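Local atomic coordinates of L-serine ammonia-lyase (Rhizomucor miehei CAU432, PDB entry 5C3U), a protein that belongs to the pyridoxal-phosphate dependent enzyme family and holds pyridoxal-5'-phosphate in a pocket of an alpha/beta fold. Residues Val38-Met42 against Glu162-Leu167; Gly76-Val82 against Trp126-Glu130; Ile189-Gln193 against Leu247-Val253. All coordinates share one frame; numbering follows the deposited sequence.

Contact 1: residues Val38-Met42 against Glu162-Leu167; sequences VFLKM and ELKTQL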
ATOM      1  N   VAL A  38      12.652   3.364 -15.864  1.00 33.40           N
ATOM      2  CA  VAL A  38      11.650   3.401 -14.804  1.00 30.52           C
ATOM      3  C   VAL A  38      10.436   2.598 -15.239  1.00 30.43           C
ATOM      4  O   VAL A  38       9.847   2.863 -16.305  1.00 28.85           O
ATOM      5  CB  VAL A  38      11.264   4.861 -14.454  1.00 33.06           C
ATOM      6  CG1 VAL A  38      10.142   4.914 -13.419  1.00 33.57           C
ATOM      7  CG2 VAL A  38      12.489   5.608 -13.942  1.00 35.50           C
ATOM      8  N   PHE A  39      10.082   1.604 -14.417  1.00 27.73           N
ATOM      9  CA  PHE A  39       8.900   0.793 -14.651  1.00 27.70           C
ATOM     10  C   PHE A  39       7.914   1.012 -13.512  1.00 28.08           C
ATOM     11  O   PHE A  39       8.314   1.134 -12.352  1.00 27.62           O
ATOM     12  CB  PHE A  39       9.256  -0.681 -14.714  1.00 29.18           C
ATOM     13  CG  PHE A  39      10.084  -1.051 -15.907  1.00 30.33           C
ATOM     14  CD1 PHE A  39      11.476  -1.088 -15.815  1.00 32.63           C
ATOM     15  CD2 PHE A  39       9.471  -1.359 -17.117  1.00 33.14           C
ATOM     16  CE1 PHE A  39      12.237  -1.433 -16.927  1.00 33.82           C
ATOM     17  CE2 PHE A  39      10.226  -1.716 -18.223  1.00 34.25           C
ATOM     18  CZ  PHE A  39      11.609  -1.745 -18.126  1.00 34.74           C
ATOM     19  N   LEU A  40       6.636   1.038 -13.847  1.00 24.71           N
ATOM     20  CA  LEU A  40       5.597   1.299 -12.863  1.00 26.73           C
ATOM     21  C   LEU A  40       4.695   0.078 -12.752  1.00 27.33           C
ATOM     22  O   LEU A  40       4.080  -0.335 -13.741  1.00 27.49           O
ATOM     23  CB  LEU A  40       4.785   2.525 -13.285  1.00 28.17           C
ATOM     24  CG  LEU A  40       5.584   3.799 -13.577  1.00 28.75           C
ATOM     25  CD1 LEU A  40       4.654   4.869 -14.117  1.00 32.00           C
ATOM     26  CD2 LEU A  40       6.336   4.282 -12.347  1.00 29.24           C
ATOM     27  N   LYS A  41       4.641  -0.510 -11.553  1.00 27.38           N
ATOM     28  CA  LYS A  41       3.783  -1.673 -11.291  1.00 26.55           C
ATOM     29  C   LYS A  41       2.400  -1.165 -10.856  1.00 27.38           C
ATOM     30  O   LYS A  41       2.260  -0.578  -9.784  1.00 25.57           O
ATOM     31  CB  LYS A  41       4.433  -2.571 -10.222  1.00 26.06           C
ATOM     32  CG  LYS A  41       3.691  -3.862  -9.918  1.00 26.64           C
ATOM     33  CD  LYS A  41       3.464  -4.701 -11.174  1.00 26.51           C
ATOM     34  CE  LYS A  41       3.075  -6.122 -10.782  1.00 26.24           C
ATOM     35  NZ  LYS A  41       2.672  -6.921 -11.982  1.00 25.52           N
ATOM     36  N   MET A  42       1.388  -1.353 -11.710  1.00 26.28           N
ATOM     37  CA  MET A  42       0.111  -0.641 -11.585  1.00 27.74           C
ATOM     38  C   MET A  42      -0.973  -1.348 -10.749  1.00 28.78           C
ATOM     39  O   MET A  42      -1.940  -1.889 -11.288  1.00 27.69           O
ATOM     40  CB  MET A  42      -0.456  -0.308 -12.985  1.00 29.17           C
ATOM     41  CG  MET A  42       0.521   0.461 -13.874  1.00 30.44           C
ATOM     42  SD  MET A  42       0.953   2.061 -13.161  1.00 36.14           S
ATOM     43  CE  MET A  42      -0.643   2.869 -13.268  1.00 34.35           C
ATOM     44  N   GLU A 162       5.186 -11.944 -10.163  1.00 32.66           N
ATOM     45  CA  GLU A 162       4.810 -11.226 -11.379  1.00 31.34           C
ATOM     46  C   GLU A 162       5.965 -10.395 -11.946  1.00 32.65           C
ATOM     47  O   GLU A 162       6.258 -10.466 -13.147  1.00 32.01           O
ATOM     48  CB  GLU A 162       3.588 -10.335 -11.132  1.00 32.09           C
ATOM     49  CG  GLU A 162       2.257 -11.065 -11.178  1.00 33.22           C
ATOM     50  CD  GLU A 162       1.074 -10.196 -10.763  1.00 34.18           C
ATOM     51  OE1 GLU A 162       0.181 -10.716 -10.039  1.00 31.26           O
ATOM     52  OE2 GLU A 162       1.020  -8.999 -11.160  1.00 32.80           O
ATOM     53  N   LEU A 163       6.616  -9.616 -11.079  1.00 31.55           N
ATOM     54  CA  LEU A 163       7.712  -8.737 -11.487  1.00 33.74           C
ATOM     55  C   LEU A 163       8.853  -9.497 -12.158  1.00 35.51           C
ATOM     56  O   LEU A 163       9.409  -9.021 -13.155  1.00 35.07           O
ATOM     57  CB  LEU A 163       8.262  -7.955 -10.297  1.00 32.03           C
ATOM     58  CG  LEU A 163       7.483  -6.756  -9.763  1.00 32.77           C
ATOM     59  CD1 LEU A 163       8.372  -6.063  -8.725  1.00 30.43           C
ATOM     60  CD2 LEU A 163       7.105  -5.792 -10.878  1.00 31.72           C
ATOM     61  N   LYS A 164       9.185 -10.662 -11.598  1.00 35.45           N
ATOM     62  CA  LYS A 164      10.235 -11.536 -12.113  1.00 38.53           C
ATOM     63  C   LYS A 164       9.971 -11.926 -13.562  1.00 39.43           C
ATOM     64  O   LYS A 164      10.881 -11.874 -14.399  1.00 41.44           O
ATOM     65  CB  LYS A 164      10.358 -12.792 -11.246  1.00 40.03           C
ATOM     66  CG  LYS A 164      11.434 -13.762 -11.708  1.00 43.07           C
ATOM     67  CD  LYS A 164      11.767 -14.787 -10.643  1.00 42.78           C
ATOM     68  CE  LYS A 164      13.211 -15.226 -10.809  1.00 45.64           C
ATOM     69  NZ  LYS A 164      13.612 -16.301  -9.868  1.00 48.26           N
ATOM     70  N   THR A 165       8.731 -12.312 -13.848  1.00 37.68           N
ATOM     71  CA  THR A 165       8.328 -12.656 -15.203  1.00 38.12           C
ATOM     72  C   THR A 165       8.381 -11.427 -16.107  1.00 36.87           C
ATOM     73  O   THR A 165       9.013 -11.448 -17.170  1.00 36.37           O
ATOM     74  CB  THR A 165       6.920 -13.279 -15.220  1.00 40.13           C
ATOM     75  OG1 THR A 165       6.944 -14.491 -14.465  1.00 43.49           O
ATOM     76  CG2 THR A 165       6.490 -13.601 -16.634  1.00 41.22           C
ATOM     77  N   GLN A 166       7.731 -10.352 -15.668  1.00 34.08           N
ATOM     78  CA  GLN A 166       7.631  -9.140 -16.471  1.00 32.75           C
ATOM     79  C   GLN A 166       8.981  -8.509 -16.777  1.00 33.04           C
ATOM     80  O   GLN A 166       9.139  -7.878 -17.820  1.00 34.86           O
ATOM     81  CB  GLN A 166       6.698  -8.133 -15.800  1.00 32.61           C
ATOM     82  CG  GLN A 166       5.264  -8.623 -15.767  1.00 31.21           C
ATOM     83  CD  GLN A 166       4.350  -7.723 -14.958  1.00 32.27           C
ATOM     84  OE1 GLN A 166       4.695  -7.291 -13.856  1.00 30.22           O
ATOM     85  NE2 GLN A 166       3.163  -7.473 -15.483  1.00 32.21           N
ATOM     86  N   LEU A 167       9.957  -8.688 -15.891  1.00 32.75           N
ATOM     87  CA  LEU A 167      11.292  -8.137 -16.127  1.00 35.56           C
ATOM     88  C   LEU A 167      12.261  -9.169 -16.708  1.00 37.66           C
ATOM     89  O   LEU A 167      13.481  -8.954 -16.700  1.00 36.65           O
ATOM     90  CB  LEU A 167      11.880  -7.559 -14.841  1.00 34.24           C
ATOM     91  CG  LEU A 167      11.212  -6.299 -14.285  1.00 34.01           C
ATOM     92  CD1 LEU A 167      11.775  -6.018 -12.901  1.00 35.61           C
ATOM     93  CD2 LEU A 167      11.429  -5.119 -15.227  1.00 34.56           C
TER

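Contact 2: residues Gly76-Val82 against Trp126-Glu130; sequences GSGPNTV and WTAAE. With PLP (pyridoxal-5'-phosphate), chain B.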
ATOM      1  N   GLY A  76     -12.189  -1.985  10.179  1.00 19.69           N
ATOM      2  CA  GLY A  76     -12.148  -0.514  10.208  1.00 21.84           C
ATOM      3  C   GLY A  76     -10.748   0.041   9.899  1.00 24.70           C
ATOM      4  O   GLY A  76     -10.481   1.225  10.153  1.00 26.30           O
ATOM      5  N   SER A  77      -9.883  -0.801   9.316  1.00 23.76           N
ATOM      6  CA  SER A  77      -8.423  -0.567   9.271  1.00 27.16           C
ATOM      7  C   SER A  77      -7.928   0.129   8.000  1.00 27.16           C
ATOM      8  O   SER A  77      -6.985  -0.359   7.337  1.00 29.76           O
ATOM      9  CB  SER A  77      -7.656  -1.884   9.429  1.00 30.33           C
ATOM     10  OG  SER A  77      -7.724  -2.354  10.763  1.00 35.31           O
ATOM     11  N   GLY A  78      -8.558   1.244   7.656  1.00 24.11           N
ATOM     12  CA  GLY A  78      -8.049   2.093   6.570  1.00 22.21           C
ATOM     13  C   GLY A  78      -8.890   2.016   5.311  1.00 23.34           C
ATOM     14  O   GLY A  78      -9.591   1.025   5.092  1.00 22.40           O
ATOM     15  N   PRO A  79      -8.772   3.029   4.439  1.00 23.42           N
ATOM     16  CA  PRO A  79      -9.759   3.091   3.342  1.00 22.46           C
ATOM     17  C   PRO A  79      -9.605   1.940   2.348  1.00 22.60           C
ATOM     18  O   PRO A  79     -10.611   1.362   1.887  1.00 23.69           O
ATOM     19  CB  PRO A  79      -9.457   4.436   2.669  1.00 23.32           C
ATOM     20  CG  PRO A  79      -8.079   4.808   3.118  1.00 22.61           C
ATOM     21  CD  PRO A  79      -7.941   4.249   4.502  1.00 25.21           C
ATOM     22  N   ASN A  80      -8.372   1.599   2.000  1.00 21.51           N
ATOM     23  CA  ASN A  80      -8.223   0.562   0.985  1.00 21.86           C
ATOM     24  C   ASN A  80      -8.428  -0.825   1.536  1.00 21.87           C
ATOM     25  O   ASN A  80      -8.837  -1.726   0.795  1.00 22.11           O
ATOM     26  CB  ASN A  80      -6.919   0.733   0.252  1.00 21.00           C
ATOM     27  CG  ASN A  80      -6.841   2.106  -0.382  1.00 22.83           C
ATOM     28  OD1 ASN A  80      -7.766   2.492  -1.128  1.00 23.49           O
ATOM     29  ND2 ASN A  80      -5.805   2.872  -0.059  1.00 22.44           N
ATOM     30  N   THR A  81      -8.155  -0.991   2.829  1.00 21.27           N
ATOM     31  CA  THR A  81      -8.432  -2.270   3.477  1.00 21.76           C
ATOM     32  C   THR A  81      -9.935  -2.536   3.496  1.00 21.78           C
ATOM     33  O   THR A  81     -10.368  -3.621   3.094  1.00 23.30           O
ATOM     34  CB  THR A  81      -7.853  -2.318   4.887  1.00 21.99           C
ATOM     35  OG1 THR A  81      -6.502  -1.856   4.806  1.00 24.99           O
ATOM     36  CG2 THR A  81      -7.873  -3.769   5.430  1.00 21.27           C
ATOM     37  N   VAL A  82     -10.731  -1.545   3.904  1.00 20.65           N
ATOM     38  CA  VAL A  82     -12.170  -1.788   4.011  1.00 21.70           C
ATOM     39  C   VAL A  82     -12.745  -2.039   2.637  1.00 21.21           C
ATOM     40  O   VAL A  82     -13.609  -2.889   2.492  1.00 22.80           O
ATOM     41  CB  VAL A  82     -12.981  -0.720   4.806  1.00 21.72           C
ATOM     42  CG1 VAL A  82     -12.457  -0.647   6.246  1.00 21.89           C
ATOM     43  CG2 VAL A  82     -12.988   0.664   4.135  1.00 21.71           C
ATOM     44  N   TRP A 126      -9.155   7.117  10.901  1.00 28.70           N
ATOM     45  CA  TRP A 126      -9.110   5.661  10.726  1.00 27.97           C
ATOM     46  C   TRP A 126      -8.657   4.868  11.936  1.00 30.02           C
ATOM     47  O   TRP A 126      -9.065   3.716  12.118  1.00 29.89           O
ATOM     48  CB  TRP A 126      -8.294   5.276   9.495  1.00 26.17           C
ATOM     49  CG  TRP A 126      -9.039   5.667   8.251  1.00 25.61           C
ATOM     50  CD1 TRP A 126      -8.872   6.816   7.482  1.00 25.41           C
ATOM     51  CD2 TRP A 126     -10.124   4.921   7.612  1.00 26.74           C
ATOM     52  NE1 TRP A 126      -9.760   6.831   6.429  1.00 24.97           N
ATOM     53  CE2 TRP A 126     -10.550   5.722   6.460  1.00 24.96           C
ATOM     54  CE3 TRP A 126     -10.780   3.714   7.885  1.00 24.94           C
ATOM     55  CZ2 TRP A 126     -11.572   5.315   5.616  1.00 25.13           C
ATOM     56  CZ3 TRP A 126     -11.810   3.313   7.018  1.00 24.50           C
ATOM     57  CH2 TRP A 126     -12.193   4.100   5.924  1.00 24.92           C
ATOM     58  N   THR A 127      -7.796   5.455  12.763  1.00 29.72           N
ATOM     59  CA  THR A 127      -7.424   4.790  14.013  1.00 31.41           C
ATOM     60  C   THR A 127      -8.666   4.568  14.910  1.00 30.68           C
ATOM     61  O   THR A 127      -8.861   3.483  15.482  1.00 31.26           O
ATOM     62  CB  THR A 127      -6.348   5.610  14.744  1.00 32.32           C
ATOM     63  OG1 THR A 127      -5.273   5.864  13.836  1.00 35.92           O
ATOM     64  CG2 THR A 127      -5.830   4.849  15.923  1.00 32.62           C
ATOM     65  N   ALA A 128      -9.523   5.585  15.011  1.00 29.69           N
ATOM     66  CA  ALA A 128     -10.725   5.467  15.824  1.00 31.08           C
ATOM     67  C   ALA A 128     -11.725   4.485  15.201  1.00 30.77           C
ATOM     68  O   ALA A 128     -12.396   3.759  15.924  1.00 29.71           O
ATOM     69  CB  ALA A 128     -11.379   6.814  16.031  1.00 31.50           C
ATOM     70  N   ALA A 129     -11.828   4.485  13.873  1.00 29.63           N
ATOM     71  CA  ALA A 129     -12.694   3.509  13.159  1.00 29.61           C
ATOM     72  C   ALA A 129     -12.256   2.085  13.480  1.00 28.41           C
ATOM     73  O   ALA A 129     -13.096   1.219  13.778  1.00 28.12           O
ATOM     74  CB  ALA A 129     -12.669   3.751  11.652  1.00 29.42           C
ATOM     75  N   GLU A 130     -10.942   1.856  13.443  1.00 27.74           N
ATOM     76  CA  GLU A 130     -10.375   0.559  13.771  1.00 29.48           C
ATOM     77  C   GLU A 130     -10.688   0.147  15.209  1.00 30.02           C
ATOM     78  O   GLU A 130     -11.015  -1.011  15.460  1.00 27.82           O
ATOM     79  CB  GLU A 130      -8.860   0.521  13.534  1.00 34.21           C
ATOM     80  CG  GLU A 130      -8.248  -0.851  13.811  1.00 36.33           C
ATOM     81  CD  GLU A 130      -6.733  -0.877  13.752  1.00 42.55           C
ATOM     82  OE1 GLU A 130      -6.109   0.150  13.390  1.00 44.93           O
ATOM     83  OE2 GLU A 130      -6.163  -1.941  14.081  1.00 45.74           O
TER
HETATM   84  N1  PLP B 401      -0.280   2.398  -0.464  1.00 26.72           N
HETATM   85  C2  PLP B 401      -1.603   2.160  -0.470  1.00 26.55           C
HETATM   86  C2A PLP B 401      -2.543   2.894  -1.397  1.00 26.39           C
HETATM   87  C3  PLP B 401      -2.150   1.169   0.459  1.00 26.84           C
HETATM   88  O3  PLP B 401      -3.493   0.901   0.473  1.00 28.00           O
HETATM   89  C4  PLP B 401      -1.187   0.465   1.334  1.00 27.32           C
HETATM   90  C4A PLP B 401      -1.676  -0.565   2.264  1.00 27.96           C
HETATM   91  C5  PLP B 401       0.256   0.810   1.257  1.00 28.88           C
HETATM   92  C6  PLP B 401       0.630   1.783   0.326  1.00 27.81           C
HETATM   93  C5A PLP B 401       1.308   0.133   2.138  1.00 29.08           C
HETATM   94  O4P PLP B 401       0.665  -0.389   3.294  1.00 29.63           O
HETATM   95  P   PLP B 401       1.292  -1.348   4.440  1.00 24.57           P
HETATM   96  O1P PLP B 401       1.149  -2.761   3.993  1.00 26.22           O
HETATM   97  O2P PLP B 401       2.740  -0.907   4.722  1.00 25.29           O
HETATM   98  O3P PLP B 401       0.383  -0.969   5.556  1.00 26.21           O
HETATM   99  O   HOH W   1      -5.154  -3.275  11.315  1.00 32.50           O

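Contact 3: residues Ile189-Gln193 against Leu247-Val253; sequences IMGLQ and LSLNHPV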
ATOM      1  N   ILE A 189       9.873  -8.165   0.399  1.00 24.80           N
ATOM      2  CA  ILE A 189      11.131  -8.772   0.823  1.00 26.82           C
ATOM      3  C   ILE A 189      11.045 -10.308   0.772  1.00 28.24           C
ATOM      4  O   ILE A 189      11.950 -10.978   0.248  1.00 29.71           O
ATOM      5  CB  ILE A 189      11.526  -8.303   2.223  1.00 27.49           C
ATOM      6  CG1 ILE A 189      11.857  -6.805   2.211  1.00 28.06           C
ATOM      7  CG2 ILE A 189      12.722  -9.102   2.732  1.00 27.72           C
ATOM      8  CD1 ILE A 189      11.882  -6.213   3.602  1.00 28.04           C
ATOM      9  N   MET A 190       9.950 -10.862   1.280  1.00 29.72           N
ATOM     10  CA  MET A 190       9.758 -12.317   1.243  1.00 30.86           C
ATOM     11  C   MET A 190       9.697 -12.869  -0.178  1.00 30.68           C
ATOM     12  O   MET A 190      10.308 -13.900  -0.469  1.00 29.72           O
ATOM     13  CB  MET A 190       8.532 -12.734   2.056  1.00 33.43           C
ATOM     14  CG  MET A 190       8.755 -12.599   3.550  1.00 37.21           C
ATOM     15  SD  MET A 190       7.249 -12.717   4.544  1.00 44.35           S
ATOM     16  CE  MET A 190       7.893 -13.739   5.868  1.00 43.81           C
ATOM     17  N   GLY A 191       8.961 -12.184  -1.060  1.00 29.10           N
ATOM     18  CA  GLY A 191       8.956 -12.506  -2.487  1.00 30.27           C
ATOM     19  C   GLY A 191      10.334 -12.470  -3.131  1.00 29.79           C
ATOM     20  O   GLY A 191      10.665 -13.341  -3.948  1.00 28.77           O
ATOM     21  N   LEU A 192      11.139 -11.473  -2.760  1.00 29.90           N
ATOM     22  CA  LEU A 192      12.492 -11.325  -3.320  1.00 31.05           C
ATOM     23  C   LEU A 192      13.403 -12.478  -2.888  1.00 32.74           C
ATOM     24  O   LEU A 192      14.192 -12.997  -3.683  1.00 31.27           O
ATOM     25  CB  LEU A 192      13.106  -9.973  -2.927  1.00 29.06           C
ATOM     26  CG  LEU A 192      12.511  -8.723  -3.598  1.00 28.01           C
ATOM     27  CD1 LEU A 192      13.118  -7.475  -2.980  1.00 27.01           C
ATOM     28  CD2 LEU A 192      12.742  -8.717  -5.095  1.00 29.05           C
ATOM     29  N   GLN A 193      13.279 -12.896  -1.635  1.00 34.43           N
ATOM     30  CA  GLN A 193      14.023 -14.073  -1.163  1.00 39.10           C
ATOM     31  C   GLN A 193      13.598 -15.359  -1.885  1.00 40.47           C
ATOM     32  O   GLN A 193      14.446 -16.145  -2.306  1.00 40.22           O
ATOM     33  CB  GLN A 193      13.947 -14.190   0.363  1.00 42.39           C
ATOM     34  CG  GLN A 193      14.587 -12.993   1.061  1.00 46.70           C
ATOM     35  CD  GLN A 193      14.441 -13.005   2.572  1.00 52.33           C
ATOM     36  OE1 GLN A 193      13.678 -13.795   3.132  1.00 60.14           O
ATOM     37  NE2 GLN A 193      15.171 -12.115   3.243  1.00 54.44           N
ATOM     38  N   LEU A 247      12.981  -8.392   9.124  1.00 33.04           N
ATOM     39  CA  LEU A 247      13.416  -8.547   7.729  1.00 33.85           C
ATOM     40  C   LEU A 247      14.414  -7.463   7.315  1.00 34.01           C
ATOM     41  O   LEU A 247      15.284  -7.699   6.476  1.00 36.94           O
ATOM     42  CB  LEU A 247      12.210  -8.543   6.766  1.00 31.34           C
ATOM     43  CG  LEU A 247      11.249  -9.726   6.883  1.00 30.90           C
ATOM     44  CD1 LEU A 247       9.943  -9.454   6.144  1.00 29.33           C
ATOM     45  CD2 LEU A 247      11.873 -11.022   6.387  1.00 31.80           C
ATOM     46  N   SER A 248      14.298  -6.283   7.910  1.00 36.19           N
ATOM     47  CA  SER A 248      15.178  -5.164   7.568  1.00 36.86           C
ATOM     48  C   SER A 248      16.633  -5.441   7.965  1.00 39.54           C
ATOM     49  O   SER A 248      17.545  -4.852   7.396  1.00 37.88           O
ATOM     50  CB  SER A 248      14.677  -3.843   8.173  1.00 38.41           C
ATOM     51  OG  SER A 248      15.083  -3.664   9.525  1.00 43.04           O
ATOM     52  N   LEU A 249      16.840  -6.354   8.914  1.00 37.92           N
ATOM     53  CA  LEU A 249      18.200  -6.739   9.335  1.00 42.97           C
ATOM     54  C   LEU A 249      18.874  -7.716   8.362  1.00 43.34           C
ATOM     55  O   LEU A 249      20.097  -7.773   8.295  1.00 46.15           O
ATOM     56  CB  LEU A 249      18.209  -7.344  10.746  1.00 44.70           C
ATOM     57  CG  LEU A 249      17.612  -6.613  11.957  1.00 47.58           C
ATOM     58  CD1 LEU A 249      17.563  -7.554  13.155  1.00 50.59           C
ATOM     59  CD2 LEU A 249      18.360  -5.329  12.299  1.00 49.30           C
ATOM     60  N   ASN A 250      18.075  -8.468   7.605  1.00 43.74           N
ATOM     61  CA  ASN A 250      18.584  -9.552   6.745  1.00 43.80           C
ATOM     62  C   ASN A 250      18.453  -9.331   5.232  1.00 42.99           C
ATOM     63  O   ASN A 250      18.759 -10.227   4.439  1.00 45.09           O
ATOM     64  CB  ASN A 250      17.898 -10.863   7.128  1.00 48.55           C
ATOM     65  CG  ASN A 250      18.016 -11.162   8.603  1.00 54.28           C
ATOM     66  OD1 ASN A 250      19.121 -11.282   9.136  1.00 55.44           O
ATOM     67  ND2 ASN A 250      16.873 -11.268   9.280  1.00 55.81           N
ATOM     68  N   HIS A 251      17.997  -8.144   4.833  1.00 37.09           N
ATOM     69  CA  HIS A 251      17.824  -7.808   3.426  1.00 34.39           C
ATOM     70  C   HIS A 251      18.157  -6.348   3.278  1.00 32.83           C
ATOM     71  O   HIS A 251      17.928  -5.579   4.209  1.00 34.24           O
ATOM     72  CB  HIS A 251      16.387  -8.104   2.972  1.00 35.75           C
ATOM     73  CG  HIS A 251      16.148  -7.832   1.500  1.00 39.28           C
ATOM     74  ND1 HIS A 251      16.225  -8.800   0.553  1.00 38.37           N
ATOM     75  CD2 HIS A 251      15.854  -6.641   0.825  1.00 37.72           C
ATOM     76  CE1 HIS A 251      16.002  -8.252  -0.660  1.00 38.57           C
ATOM     77  NE2 HIS A 251      15.782  -6.930  -0.490  1.00 36.57           N
ATOM     78  N   PRO A 252      18.721  -5.943   2.124  1.00 33.06           N
ATOM     79  CA  PRO A 252      19.030  -4.522   1.907  1.00 33.18           C
ATOM     80  C   PRO A 252      17.772  -3.667   1.789  1.00 32.17           C
ATOM     81  O   PRO A 252      17.037  -3.763   0.798  1.00 32.52           O
ATOM     82  CB  PRO A 252      19.805  -4.521   0.579  1.00 33.64           C
ATOM     83  CG  PRO A 252      19.449  -5.804  -0.091  1.00 34.17           C
ATOM     84  CD  PRO A 252      19.242  -6.787   1.033  1.00 34.35           C
ATOM     85  N   VAL A 253      17.508  -2.871   2.813  1.00 30.73           N
ATOM     86  CA  VAL A 253      16.343  -1.987   2.812  1.00 29.61           C
ATOM     87  C   VAL A 253      16.819  -0.584   3.136  1.00 29.26           C
ATOM     88  O   VAL A 253      17.607  -0.383   4.074  1.00 29.06           O
ATOM     89  CB  VAL A 253      15.256  -2.429   3.821  1.00 30.49           C
ATOM     90  CG1 VAL A 253      14.119  -1.401   3.886  1.00 29.27           C
ATOM     91  CG2 VAL A 253      14.693  -3.801   3.450  1.00 31.38           C
TER
HETATM   92  O   HOH W   2      17.037 -11.273   1.409  1.00 67.72           O

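Contact 1: residues Val38-Met42 against Glu162-Leu167
K41 reaches from strand 37-42 to helix 150-166 and meets the side chains of E162 and Q166, crossing each at about a right angle. Its CG lies opposite the backbone N (chi1 -176°). The chain bends once at chi2 and then runs out nearly straight, which puts NZ beside the helix. E162 and Q166 are one helical turn apart. Both are extended beyond CG, and each brings an oxygen to the same ammonium group. NZ of K41 forms a salt bridge with OE2 of E162 at 2.8 Å, reaching that oxygen on its anti side and somewhat out of the carboxylate plane. K41 NZ also donates to OE1 of Q166 at 2.8 Å. Here the C=O...donor angle is 116°, and the donor is tilted 29° from the carbonyl plane.

The methylenes of K41 make the apolar part of this reach. Its CD lies 3.8 Å from CD2 of L163. Two residues earlier in the strand, F39 has CD2 of L167 over one face of its ring, 4.2 Å from the centroid, as a CH-pi contact. The F39 ring also meets that of H26.

T22 ties the polar group to the chain next to strand 24-26. Its O accepts from K41 NZ and Q166 NE2, and its N donates to E162 OE2. R54 pairs with E162 OE1. The contact thus joins a helix to the mixed sheet. Three bonds grip the buried ammonium, and the nearby carboxylate probably favours its charged form. The carboxylate in turn is shared between two cationic side chains.

Contact 2: residues Gly76-Val82 against Trp126-Glu130
W126 turns its CG away from its carbonyl carbon (chi1 -70°), and chi2 of 97° lays one face of the indole against G78 and P79. E130 takes the other course: its CG lies opposite the backbone N (chi1 -177°), and the extended chain passes S77. The closest point there is S77 OG to E130 CG, 3.4 Å.

The indole carries most of the contact. P79 CD sits over its five-membered ring, 3.7 Å from the centroid, in a CH-pi contact. G78 C lies over the same face, toward the rim. V82 CG2 touches W126 CH2 at 4.0 Å. At the ring edge, in plane, G76 O comes 3.4 Å from W126 CE3. G76 lets its backbone lie directly against the 126-130 helix, with its CA 4.1 Å from CA of E130.

Water bridges the polar ends, 2.8 Å from S77 OG and 3.2 Å from E130 OE2, to which it donates. S77 OG also bonds to Y143 OH, and E130 pairs with R134.

S77 centres an inverse gamma turn, and G78 is the N-cap of helix 79-92. T81 OG1 donates back to S77 O from above the carbonyl plane. Next to it, N80 ND2 donates to O3 of pyridoxal-5'-phosphate at 3.1 Å, and also to E279.

The contact packs helix 126-134 against the start of the helix that presents N80 to pyridoxal-5'-phosphate. Direct contact between the segments is by van der Waals packing, part of it against backbone polar atoms, with water linking the side-chain polar groups.

Contact 3: residues Ile189-Gln193 against Leu247-Val253
Apolar contacts centre on I189, which sends its two branches to different partners on the 247-253 segment. CD1, at the end of the longer branch, touches CB of L247 at 3.9 Å and CG2 of V253 at 3.7 Å. The V253 side chain crosses I189 at about a right angle, whereas L247 slides past it in the opposite direction. The short branch, CG2, lies 3.8 Å from CB of H251. At one side of this cluster, CG of M190 meets CD1 of L247 at 4.2 Å.

The imidazole forms a second group. CG of H251 is opposite its backbone N (chi1 -178°), which carries the ring in beside helix 183-194. L192 crosses it at about a right angle, with CD1 3.7 Å from NE2 of H251. P252 CD covers one face of the ring from within the segment.

Polar contact is made through one water. It lies at the ring edge, in plane, 2.7 Å from ND1 of H251. The same water accepts from NE2 of Q193, also at 2.7 Å. NE2 of H251 has its own partner, the carbonyl O of V200, ahead of strand 202-207.

These contacts seat helix 183-194 against the passage from helix 242-250 into strand 253-258, at one edge strand of the mixed sheet. V202 and A204 of the neighbouring strand add to the apolar surroundings. Both ring nitrogens of the buried H251 have partners, which should fix the rotation of the ring. Van der Waals packing, mostly by aliphatic groups, makes up much of the rest.

How the contacts relate
All three contacts are partly buried. Contacts 1 and 3 both pack helices on the mixed sheet, one at strand 37-42 and the other at the edge strand 253-258. Their centres are 18 Å apart, and L192 of contact 3 touches V160 on the helix used by contact 1. Contact 2 belongs to the region of the four-stranded parallel sheet, across the chain's centre from the other two. Its centre is about 29 Å and 27 Å from theirs. Contact 1 is the one with direct polar bonds between its segments, including a salt bridge. Contacts 2 and 3 rely on van der Waals packing and a bridging water. Only contact 2 includes a residue of the pyridoxal-5'-phosphate pocket.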